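Local coordinates for phosphatidylserine synthase (Haemophilus influenzae, PDB 3HSI), which is a phosphatidylserine synthase of the phospholipase D superfamily, with two PLD-type regions in its chain, at residues C[105-108]-C[109-113]. Numbering follows the deposited sequence.
Sequences ATNA and DWYCE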
ATOM      1  N   ALA C 105      -5.350  -4.208  29.170  1.00 33.95           N
ATOM      2  CA  ALA C 105      -4.500  -3.046  29.107  1.00 32.52           C
ATOM      3  C   ALA C 105      -3.553  -3.212  27.916  1.00 31.24           C
ATOM      4  O   ALA C 105      -3.064  -4.318  27.646  1.00 31.24           O
ATOM      5  CB  ALA C 105      -3.699  -2.895  30.416  1.00 32.79           C
ATOM      6  N   THR C 106      -3.304  -2.114  27.206  1.00 28.85           N
ATOM      7  CA  THR C 106      -2.317  -2.111  26.146  1.00 26.32           C
ATOM      8  C   THR C 106      -0.945  -1.934  26.763  1.00 25.32           C
ATOM      9  O   THR C 106      -0.803  -1.504  27.910  1.00 24.79           O
ATOM     10  CB  THR C 106      -2.555  -0.967  25.158  1.00 26.29           C
ATOM     11  OG1 THR C 106      -2.342   0.266  25.832  1.00 24.67           O
ATOM     12  CG2 THR C 106      -3.995  -1.013  24.588  1.00 25.87           C
ATOM     13  N   ASN C 107       0.068  -2.253  25.980  1.00 24.36           N
ATOM     14  CA  ASN C 107       1.440  -1.971  26.350  1.00 23.69           C
ATOM     15  C   ASN C 107       1.657  -0.521  26.799  1.00 23.23           C
ATOM     16  O   ASN C 107       2.272  -0.277  27.861  1.00 22.18           O
ATOM     17  CB  ASN C 107       2.380  -2.394  25.219  1.00 23.45           C
ATOM     18  CG  ASN C 107       2.424  -3.910  25.049  1.00 23.39           C
ATOM     19  OD1 ASN C 107       2.059  -4.667  25.971  1.00 21.44           O
ATOM     20  ND2 ASN C 107       2.905  -4.365  23.897  1.00 20.94           N
ATOM     21  N   ALA C 108       1.130   0.428  26.024  1.00 22.82           N
ATOM     22  CA  ALA C 108       1.163   1.858  26.414  1.00 23.84           C
ATOM     23  C   ALA C 108       0.528   2.110  27.810  1.00 23.59           C
ATOM     24  O   ALA C 108       1.112   2.781  28.655  1.00 23.33           O
ATOM     25  CB  ALA C 108       0.495   2.758  25.323  1.00 23.95           C
ATOM     26  N   ASP C 109      -0.637   1.526  28.073  1.00 24.16           N
ATOM     27  CA  ASP C 109      -1.262   1.687  29.394  1.00 24.08           C
ATOM     28  C   ASP C 109      -0.300   1.193  30.472  1.00 23.96           C
ATOM     29  O   ASP C 109      -0.106   1.859  31.489  1.00 24.15           O
ATOM     30  CB  ASP C 109      -2.588   0.930  29.496  1.00 24.08           C
ATOM     31  CG  ASP C 109      -3.628   1.461  28.566  1.00 25.97           C
ATOM     32  OD1 ASP C 109      -3.654   2.688  28.360  1.00 30.05           O
ATOM     33  OD2 ASP C 109      -4.451   0.662  28.054  1.00 28.26           O
ATOM     34  N   TRP C 110       0.328   0.049  30.222  1.00 23.22           N
ATOM     35  CA  TRP C 110       1.296  -0.521  31.163  1.00 23.19           C
ATOM     36  C   TRP C 110       2.580   0.346  31.380  1.00 23.30           C
ATOM     37  O   TRP C 110       3.066   0.478  32.511  1.00 23.81           O
ATOM     38  CB  TRP C 110       1.581  -2.006  30.803  1.00 22.86           C
ATOM     39  CG  TRP C 110       2.692  -2.665  31.589  1.00 22.83           C
ATOM     40  CD1 TRP C 110       2.655  -3.051  32.902  1.00 24.49           C
ATOM     41  CD2 TRP C 110       3.998  -3.015  31.105  1.00 23.91           C
ATOM     42  NE1 TRP C 110       3.865  -3.617  33.269  1.00 24.24           N
ATOM     43  CE2 TRP C 110       4.708  -3.595  32.189  1.00 24.75           C
ATOM     44  CE3 TRP C 110       4.643  -2.898  29.859  1.00 24.24           C
ATOM     45  CZ2 TRP C 110       6.020  -4.059  32.062  1.00 24.98           C
ATOM     46  CZ3 TRP C 110       5.943  -3.377  29.734  1.00 24.21           C
ATOM     47  CH2 TRP C 110       6.621  -3.939  30.835  1.00 25.08           C
ATOM     48  N   TYR C 111       3.117   0.943  30.325  1.00 23.46           N
ATOM     49  CA  TYR C 111       4.268   1.819  30.483  1.00 23.57           C
ATOM     50  C   TYR C 111       3.931   2.964  31.444  1.00 24.41           C
ATOM     51  O   TYR C 111       4.739   3.275  32.311  1.00 23.91           O
ATOM     52  CB  TYR C 111       4.776   2.387  29.152  1.00 23.03           C
ATOM     53  CG  TYR C 111       5.040   1.405  28.018  1.00 21.99           C
ATOM     54  CD1 TYR C 111       5.661   0.166  28.246  1.00 20.47           C
ATOM     55  CD2 TYR C 111       4.685   1.739  26.684  1.00 20.05           C
ATOM     56  CE1 TYR C 111       5.897  -0.732  27.197  1.00 19.74           C
ATOM     57  CE2 TYR C 111       4.928   0.853  25.631  1.00 18.61           C
ATOM     58  CZ  TYR C 111       5.532  -0.382  25.896  1.00 21.41           C
ATOM     59  OH  TYR C 111       5.772  -1.262  24.862  1.00 21.05           O
ATOM     60  N   CYS C 112       2.730   3.555  31.311  1.00 25.84           N
ATOM     61  CA  CYS C 112       2.254   4.623  32.231  1.00 26.86           C
ATOM     62  C   CYS C 112       2.097   4.155  33.651  1.00 26.30           C
ATOM     63  O   CYS C 112       2.498   4.847  34.585  1.00 25.98           O
ATOM     64  CB  CYS C 112       0.892   5.115  31.840  1.00 27.61           C
ATOM     65  SG  CYS C 112       0.858   5.888  30.293  1.00 36.24           S
ATOM     66  N   GLU C 113       1.457   3.000  33.803  1.00 25.54           N
ATOM     67  CA  GLU C 113       1.295   2.388  35.084  1.00 26.11           C
ATOM     68  C   GLU C 113       2.664   2.243  35.779  1.00 26.11           C
ATOM     69  O   GLU C 113       2.842   2.710  36.902  1.00 26.72           O
ATOM     70  CB  GLU C 113       0.591   1.044  34.926  1.00 26.26           C
ATOM     71  CG  GLU C 113       0.613   0.195  36.193  1.00 29.55           C
ATOM     72  CD  GLU C 113       0.290  -1.275  35.946  1.00 35.61           C
ATOM     73  OE1 GLU C 113       0.859  -2.128  36.655  1.00 36.28           O
ATOM     74  OE2 GLU C 113      -0.524  -1.587  35.041  1.00 38.74           O
TER
HETATM   75  O   HOH W   1       4.853  -2.275  22.713  1.00 19.14           O
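The chain enters helix 107-118 at Thr106, and the first helical turns close as Trp110 N, Tyr111 N and Cys112 N donate to Thr106 O, Asn107 O and Ala108 O. Thr106 is the N-cap. Thr106 OG1 lies between the backbone N and the carbonyl carbon (chi1 66°) and accepts from Asp109 N at 3.1 Å, nearly straight at 165°. Asp109 OD2 accepts from Thr106 N at 3.1 Å, on its anti side and 33° out of the carboxylate plane. The two reciprocal bonds make a capping box, which satisfies two backbone N-H groups at the helix start. A long, weak ion pair links the other carboxylate oxygen, OD1, to Arg209. The Tyr111 ring folds back over the first turn. Asn107 O sits above its centre, 3.2 Å from the plane of the Tyr111 ring. Tyr111 OH lies 3.6 Å from Asn107 CB. A water bridges Tyr111 OH and Asn107 ND2, lying 3.1 Å from Asn107 ND2. Tyr111 OH also bonds Trp60 O, and the Asn107 amide bonds Lys62 N and Gln61, tying the helix start to residues 60-62. Trp110 CB packs 3.5 Å from Asn107 O, while its indole NE1 bonds Gln67.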